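Local coordinates for putative uncharacterized protein (Mycobacterium abscessus, PDB 3RR6) that is of unproven function but may be a metal-binding isomerase or acetylpyruvate hydrolase, as in the fumarylacetoacetate hydrolase family, at residues I36-H39 with P44-T47; L142-G147 with L182-L187. All blocks are in the same frame, centred on the assembly; numbering follows the deposited sequence.

Contact 1 of 2, residues I36-H39 with P44-T47. With EDO (1,2-ethanediol), chain L.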
ATOM      1  N   ILE A  36      19.625   7.573   5.825  1.00 21.14           N
ATOM      2  CA  ILE A  36      20.229   7.329   4.525  1.00 21.12           C
ATOM      3  C   ILE A  36      20.681   8.652   3.897  1.00 21.76           C
ATOM      4  O   ILE A  36      19.953   9.649   3.907  1.00 21.74           O
ATOM      5  CB  ILE A  36      19.244   6.558   3.611  1.00 19.95           C
ATOM      6  CG1 ILE A  36      19.146   5.110   4.087  1.00 19.97           C
ATOM      7  CG2 ILE A  36      19.665   6.591   2.152  1.00 19.72           C
ATOM      8  CD1 ILE A  36      17.985   4.335   3.465  1.00 18.41           C
ATOM      9  N   ALA A  37      21.911   8.654   3.385  1.00 22.16           N
ATOM     10  CA  ALA A  37      22.481   9.811   2.708  1.00 22.82           C
ATOM     11  C   ALA A  37      22.118   9.834   1.228  1.00 22.92           C
ATOM     12  O   ALA A  37      21.506  10.794   0.749  1.00 23.96           O
ATOM     13  CB  ALA A  37      24.018   9.811   2.883  1.00 23.28           C
ATOM     14  N   GLU A  38      22.502   8.789   0.502  1.00 22.61           N
ATOM     15  CA  GLU A  38      22.321   8.743  -0.946  1.00 22.51           C
ATOM     16  C   GLU A  38      21.894   7.363  -1.432  1.00 21.77           C
ATOM     17  O   GLU A  38      21.997   6.372  -0.705  1.00 20.63           O
ATOM     18  CB  GLU A  38      23.618   9.131  -1.659  1.00 23.50           C
ATOM     19  CG  GLU A  38      24.045  10.573  -1.465  1.00 25.24           C
ATOM     20  CD  GLU A  38      25.329  10.881  -2.211  1.00 27.13           C
ATOM     21  OE1 GLU A  38      25.281  11.136  -3.439  1.00 28.94           O
ATOM     22  OE2 GLU A  38      26.393  10.855  -1.564  1.00 28.90           O
ATOM     23  N   HIS A  39      21.417   7.335  -2.678  1.00 21.86           N
ATOM     24  CA  HIS A  39      21.079   6.098  -3.391  1.00 21.74           C
ATOM     25  C   HIS A  39      19.962   5.302  -2.713  1.00 21.04           C
ATOM     26  O   HIS A  39      20.088   4.097  -2.523  1.00 20.75           O
ATOM     27  CB  HIS A  39      22.324   5.226  -3.584  1.00 22.48           C
ATOM     28  CG  HIS A  39      23.544   5.999  -3.971  1.00 24.22           C
ATOM     29  ND1 HIS A  39      23.595   6.792  -5.097  1.00 25.62           N
ATOM     30  CD2 HIS A  39      24.753   6.111  -3.372  1.00 25.78           C
ATOM     31  CE1 HIS A  39      24.790   7.354  -5.178  1.00 27.37           C
ATOM     32  NE2 HIS A  39      25.509   6.958  -4.142  1.00 26.74           N
ATOM     33  N   PRO A  44      21.940   1.794  -0.597  1.00 21.21           N
ATOM     34  CA  PRO A  44      21.976   3.047   0.155  1.00 20.86           C
ATOM     35  C   PRO A  44      23.261   3.233   0.947  1.00 20.72           C
ATOM     36  O   PRO A  44      23.839   2.260   1.424  1.00 21.64           O
ATOM     37  CB  PRO A  44      20.788   2.923   1.111  1.00 20.64           C
ATOM     38  CG  PRO A  44      19.863   1.951   0.435  1.00 20.32           C
ATOM     39  CD  PRO A  44      20.783   0.966  -0.204  1.00 21.11           C
ATOM     40  N   THR A  45      23.696   4.485   1.055  1.00 20.09           N
ATOM     41  CA  THR A  45      24.767   4.868   1.963  1.00 20.21           C
ATOM     42  C   THR A  45      24.142   5.656   3.093  1.00 20.19           C
ATOM     43  O   THR A  45      22.987   6.080   2.992  1.00 19.49           O
ATOM     44  CB  THR A  45      25.823   5.735   1.262  1.00 20.39           C
ATOM     45  OG1 THR A  45      25.211   6.923   0.746  1.00 20.16           O
ATOM     46  CG2 THR A  45      26.485   4.955   0.129  1.00 20.75           C
ATOM     47  N   PHE A  46      24.900   5.854   4.167  1.00 20.36           N
ATOM     48  CA  PHE A  46      24.371   6.415   5.401  1.00 21.07           C
ATOM     49  C   PHE A  46      25.114   7.683   5.823  1.00 22.24           C
ATOM     50  O   PHE A  46      26.314   7.816   5.594  1.00 22.28           O
ATOM     51  CB  PHE A  46      24.425   5.343   6.490  1.00 20.94           C
ATOM     52  CG  PHE A  46      23.670   4.094   6.121  1.00 21.41           C
ATOM     53  CD1 PHE A  46      22.283   4.075   6.186  1.00 21.70           C
ATOM     54  CD2 PHE A  46      24.332   2.965   5.662  1.00 22.71           C
ATOM     55  CE1 PHE A  46      21.575   2.948   5.820  1.00 21.68           C
ATOM     56  CE2 PHE A  46      23.622   1.823   5.298  1.00 23.68           C
ATOM     57  CZ  PHE A  46      22.238   1.824   5.377  1.00 23.22           C
ATOM     58  N   THR A  47      24.389   8.614   6.441  1.00 22.89           N
ATOM     59  CA  THR A  47      24.985   9.866   6.921  1.00 24.45           C
ATOM     60  C   THR A  47      25.752   9.685   8.234  1.00 25.87           C
ATOM     61  O   THR A  47      26.650  10.478   8.558  1.00 26.46           O
ATOM     62  CB  THR A  47      23.904  10.939   7.176  1.00 24.27           C
ATOM     63  OG1 THR A  47      23.063  10.509   8.248  1.00 24.68           O
ATOM     64  CG2 THR A  47      23.069  11.196   5.931  1.00 24.26           C
TER
HETATM   65  C1  EDO L 272      17.475  10.932   1.694  1.00 41.97           C
HETATM   66  O1  EDO L 272      16.364  11.751   2.079  1.00 41.74           O
HETATM   67  C2  EDO L 272      17.222  10.278   0.343  1.00 41.59           C
HETATM   68  O2  EDO L 272      18.442  10.291  -0.414  1.00 41.69           O
HETATM   69  O   HOH W   1      27.104   8.400  -0.714  0.50 14.16           O
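With chi1 at 59°, Thr-45 sets OG1 between its own backbone N and carbonyl carbon, which turns the hydroxyl toward Glu-38 and leaves CG2 beside the backbone N, near the edge of the His-39 ring. Glu-38 has CG anti to its carbonyl carbon and a chain extended beyond it, and one water bridges the two side chains: it donates to Glu-38 OE2 (2.7 Å) and also hydrogen-bonds Thr-45 OG1. Thr-45 OG1 also takes a weak, bent bond from Glu-38 N at 3.3 Å.

Two backbone bonds do most of the joining. Thr-45 bonds two successive residues: Thr-45 O accepts from Ala-37 N at 2.8 Å, the donor lying 36° out of the carbonyl plane, and Thr-45 N donates more straightly to Glu-38 O at 3.1 Å (167° at the hydrogen). Pro-44 has no N-H to give; its CA-H instead approaches Glu-38 O and His-39 O.

Ile-36 and Phe-46 form an antiparallel non-hydrogen-bonded pair whose side chains diverge from each other, yet Ile-36 CG1 still meets Phe-46 CE1 at 3.7 Å, obliquely to the ring, and Ile-36 CD1 lies 3.9 Å from Pro-44 CB. Beyond the pair, Ala-37 CB presses on Thr-47 CG2 at 3.5 Å, tighter than usual for two carbons. Thr-47 OG1 is engaged elsewhere, with Glu-35 and Arg-49. Strand 15-22 lies next to this turn, Phe-18 touching Ile-36 and Ser-20 touching Phe-46.

A 1,2-ethanediol, probably from the crystallisation liquor, bonds only weakly to Ala-37 O. Taken together, two main-chain bonds and a water bridge set the pairing in this exposed connection between strands 32-36 and 46-47, and apolar contacts from Ile-36 and Ala-37 add to it.

Contact 2 of 2, residues L142-G147 with L182-L187; sequences LGYTIG and LDPADL
No hydrogen bond crosses between Tyr-144 and the loop residues Leu-182 and Pro-184, although a phenol hydroxyl and a backbone carbonyl both take part; the joint rests on the edge of a proline ring that crosses the tyrosine at a slant, with CB over one face of the aromatic ring. Pro-184 CB stands 4.1 Å from the centroid of the Tyr-144 ring and 19° off its normal, which meets the geometry of a CH-pi contact. CB is nevertheless displaced toward the rim, and the proline favours the hydroxyl end of the ring: Pro-184 CG is 3.6 Å from Tyr-144 CZ and 3.4 Å from Tyr-144 OH.

Leu-182 supplies the second part of the contact. Its carbonyl O lies 3.5 Å from Tyr-144 CE2, oblique to the ring, and its methyl CD2 reaches Tyr-144 CB at a looser 4.3 Å. The tyrosine CG is anti to the carbonyl carbon (chi1 -58°), which carries the ring from the strand toward the loop. A 1,2-ethanediol, probably from the crystallisation liquor, lies about 3 Å from the Tyr-144 side chain and may mark a pocket in this FAA hydrolase region.

Between Leu-182 and Pro-184, Asp-183 points away from the strand. Asp-183 OD1 accepts a bond from Ala-185 N at 3.0 Å, making an Asx turn that spans Pro-184. Pro-184 O and Leu-187 N both bond Thr-203 OG1.

A classic beta bulge, Leu-142 and Gly-143 against Val-124 of strand 115-125, precedes Tyr-144 in strand 141-152. Tyr-144 is buried, touching Leu-121 and Ile-123 of strand 115-125, and its backbone pairs with Val-179 of strand 172-179. The loop from 172-179 to strand 188-193 therefore folds back over the tyrosine, with Pro-184 also reaching Leu-121.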
ATOM      1  N   LEU A 142      11.389  -1.703  -5.918  1.00 11.85           N
ATOM      2  CA  LEU A 142      12.148  -1.445  -4.693  1.00 11.98           C
ATOM      3  C   LEU A 142      11.818  -2.468  -3.608  1.00 12.49           C
ATOM      4  O   LEU A 142      12.715  -3.084  -3.008  1.00 13.88           O
ATOM      5  CB  LEU A 142      11.861  -0.028  -4.186  1.00 12.09           C
ATOM      6  CG  LEU A 142      12.498   0.356  -2.855  1.00 12.28           C
ATOM      7  CD1 LEU A 142      14.017   0.321  -2.970  1.00 14.19           C
ATOM      8  CD2 LEU A 142      12.027   1.742  -2.398  1.00 13.62           C
ATOM      9  N   GLY A 143      10.529  -2.639  -3.353  1.00 12.20           N
ATOM     10  CA  GLY A 143      10.057  -3.568  -2.345  1.00 11.59           C
ATOM     11  C   GLY A 143       8.566  -3.426  -2.136  1.00 11.10           C
ATOM     12  O   GLY A 143       7.861  -2.872  -2.987  1.00 10.92           O
ATOM     13  N   TYR A 144       8.101  -3.928  -0.996  1.00 11.37           N
ATOM     14  CA  TYR A 144       6.662  -4.064  -0.733  1.00 11.18           C
ATOM     15  C   TYR A 144       6.310  -3.422   0.587  1.00 11.23           C
ATOM     16  O   TYR A 144       7.087  -3.465   1.537  1.00 11.57           O
ATOM     17  CB  TYR A 144       6.239  -5.539  -0.720  1.00 11.75           C
ATOM     18  CG  TYR A 144       6.564  -6.208  -2.025  1.00 11.77           C
ATOM     19  CD1 TYR A 144       5.693  -6.130  -3.100  1.00 12.57           C
ATOM     20  CD2 TYR A 144       7.785  -6.830  -2.217  1.00 13.81           C
ATOM     21  CE1 TYR A 144       6.004  -6.694  -4.316  1.00 12.75           C
ATOM     22  CE2 TYR A 144       8.111  -7.393  -3.446  1.00 13.66           C
ATOM     23  CZ  TYR A 144       7.225  -7.314  -4.484  1.00 14.03           C
ATOM     24  OH  TYR A 144       7.551  -7.867  -5.702  1.00 14.57           O
ATOM     25  N   THR A 145       5.136  -2.815   0.621  1.00 10.60           N
ATOM     26  CA  THR A 145       4.591  -2.264   1.860  1.00 11.01           C
ATOM     27  C   THR A 145       3.099  -2.601   1.931  1.00 10.64           C
ATOM     28  O   THR A 145       2.609  -3.445   1.166  1.00 10.95           O
ATOM     29  CB  THR A 145       4.927  -0.746   2.004  1.00 11.10           C
ATOM     30  OG1 THR A 145       4.669  -0.315   3.352  1.00 12.30           O
ATOM     31  CG2 THR A 145       4.150   0.138   1.028  1.00 12.18           C
ATOM     32  N   ILE A 146       2.390  -1.982   2.870  1.00 10.78           N
ATOM     33  CA  ILE A 146       0.963  -2.237   3.060  1.00 10.94           C
ATOM     34  C   ILE A 146       0.198  -0.973   2.691  1.00 10.95           C
ATOM     35  O   ILE A 146       0.679   0.140   2.915  1.00 10.84           O
ATOM     36  CB  ILE A 146       0.642  -2.632   4.515  1.00 11.01           C
ATOM     37  CG1 ILE A 146       1.641  -3.666   5.018  1.00 11.51           C
ATOM     38  CG2 ILE A 146      -0.811  -3.154   4.628  1.00 11.95           C
ATOM     39  CD1 ILE A 146       1.444  -4.067   6.470  1.00 12.11           C
ATOM     40  N   GLY A 147      -0.976  -1.149   2.099  1.00 10.85           N
ATOM     41  CA  GLY A 147      -1.876  -0.041   1.808  1.00 11.16           C
ATOM     42  C   GLY A 147      -3.295  -0.336   2.250  1.00 11.75           C
ATOM     43  O   GLY A 147      -3.652  -1.481   2.521  1.00 12.09           O
ATOM     44  N   LEU A 182      11.685  -9.352   0.035  1.00 23.95           N
ATOM     45  CA  LEU A 182      10.479 -10.140   0.292  1.00 22.65           C
ATOM     46  C   LEU A 182       9.911 -10.765  -0.985  1.00 21.61           C
ATOM     47  O   LEU A 182       9.770 -10.097  -2.001  1.00 21.22           O
ATOM     48  CB  LEU A 182       9.426  -9.233   0.933  1.00 22.56           C
ATOM     49  CG  LEU A 182       8.121  -9.880   1.386  1.00 23.06           C
ATOM     50  CD1 LEU A 182       8.395 -10.915   2.459  1.00 25.34           C
ATOM     51  CD2 LEU A 182       7.143  -8.799   1.880  1.00 24.95           C
ATOM     52  N   ASP A 183       9.581 -12.052  -0.924  1.00 20.75           N
ATOM     53  CA  ASP A 183       8.869 -12.724  -2.005  1.00 20.03           C
ATOM     54  C   ASP A 183       7.359 -12.560  -1.773  1.00 19.00           C
ATOM     55  O   ASP A 183       6.838 -13.034  -0.763  1.00 18.87           O
ATOM     56  CB  ASP A 183       9.246 -14.205  -2.019  1.00 21.01           C
ATOM     57  CG  ASP A 183       8.653 -14.962  -3.191  1.00 22.26           C
ATOM     58  OD1 ASP A 183       7.791 -14.424  -3.910  1.00 22.06           O
ATOM     59  OD2 ASP A 183       9.064 -16.125  -3.400  1.00 27.41           O
ATOM     60  N   PRO A 184       6.649 -11.881  -2.699  1.00 17.69           N
ATOM     61  CA  PRO A 184       5.212 -11.623  -2.515  1.00 17.56           C
ATOM     62  C   PRO A 184       4.298 -12.785  -2.933  1.00 18.16           C
ATOM     63  O   PRO A 184       3.079 -12.632  -2.926  1.00 18.59           O
ATOM     64  CB  PRO A 184       4.972 -10.422  -3.440  1.00 17.32           C
ATOM     65  CG  PRO A 184       5.919 -10.674  -4.568  1.00 17.05           C
ATOM     66  CD  PRO A 184       7.157 -11.250  -3.932  1.00 17.54           C
ATOM     67  N   ALA A 185       4.870 -13.934  -3.278  1.00 18.11           N
ATOM     68  CA  ALA A 185       4.098 -15.018  -3.899  1.00 18.47           C
ATOM     69  C   ALA A 185       3.032 -15.647  -2.992  1.00 18.15           C
ATOM     70  O   ALA A 185       1.995 -16.083  -3.494  1.00 18.32           O
ATOM     71  CB  ALA A 185       5.041 -16.099  -4.429  1.00 19.46           C
ATOM     72  N   ASP A 186       3.279 -15.708  -1.683  1.00 17.76           N
ATOM     73  CA  ASP A 186       2.357 -16.401  -0.765  1.00 17.69           C
ATOM     74  C   ASP A 186       2.402 -15.868   0.669  1.00 17.27           C
ATOM     75  O   ASP A 186       2.839 -16.554   1.597  1.00 18.13           O
ATOM     76  CB  ASP A 186       2.638 -17.912  -0.773  1.00 18.31           C
ATOM     77  CG  ASP A 186       1.607 -18.707   0.003  1.00 20.02           C
ATOM     78  OD1 ASP A 186       0.455 -18.237   0.134  1.00 19.86           O
ATOM     79  OD2 ASP A 186       1.956 -19.810   0.496  1.00 22.75           O
ATOM     80  N   LEU A 187       1.911 -14.649   0.845  1.00 16.28           N
ATOM     81  CA  LEU A 187       1.895 -13.985   2.146  1.00 15.85           C
ATOM     82  C   LEU A 187       0.474 -13.843   2.662  1.00 15.56           C
ATOM     83  O   LEU A 187      -0.413 -13.494   1.899  1.00 15.07           O
ATOM     84  CB  LEU A 187       2.480 -12.578   1.996  1.00 15.66           C
ATOM     85  CG  LEU A 187       3.908 -12.473   1.452  1.00 15.99           C
ATOM     86  CD1 LEU A 187       4.303 -11.008   1.245  1.00 16.11           C
ATOM     87  CD2 LEU A 187       4.890 -13.201   2.362  1.00 16.69           C
TER

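Contact 1 lies at the surface, its centre about 24 Å from the centre of the chain, whereas contact 2 is partly buried, its centre about 10 Å from the chain centre. The two contact centres are about 23 Å apart and no atoms touch. They share no strand: contact 1 closes a short local connection in the Rv2993c-like N-terminal region, while contact 2 joins elements 35 residues apart in the FAA hydrolase region. The chemistry follows the setting. At the exposed turn, main-chain hydrogen bonds, water and some apolar contacts link the segments over 390 Å² of buried surface; in the deeper contact, CH-pi and apolar contacts bury 166 Å² without a hydrogen bond between segments.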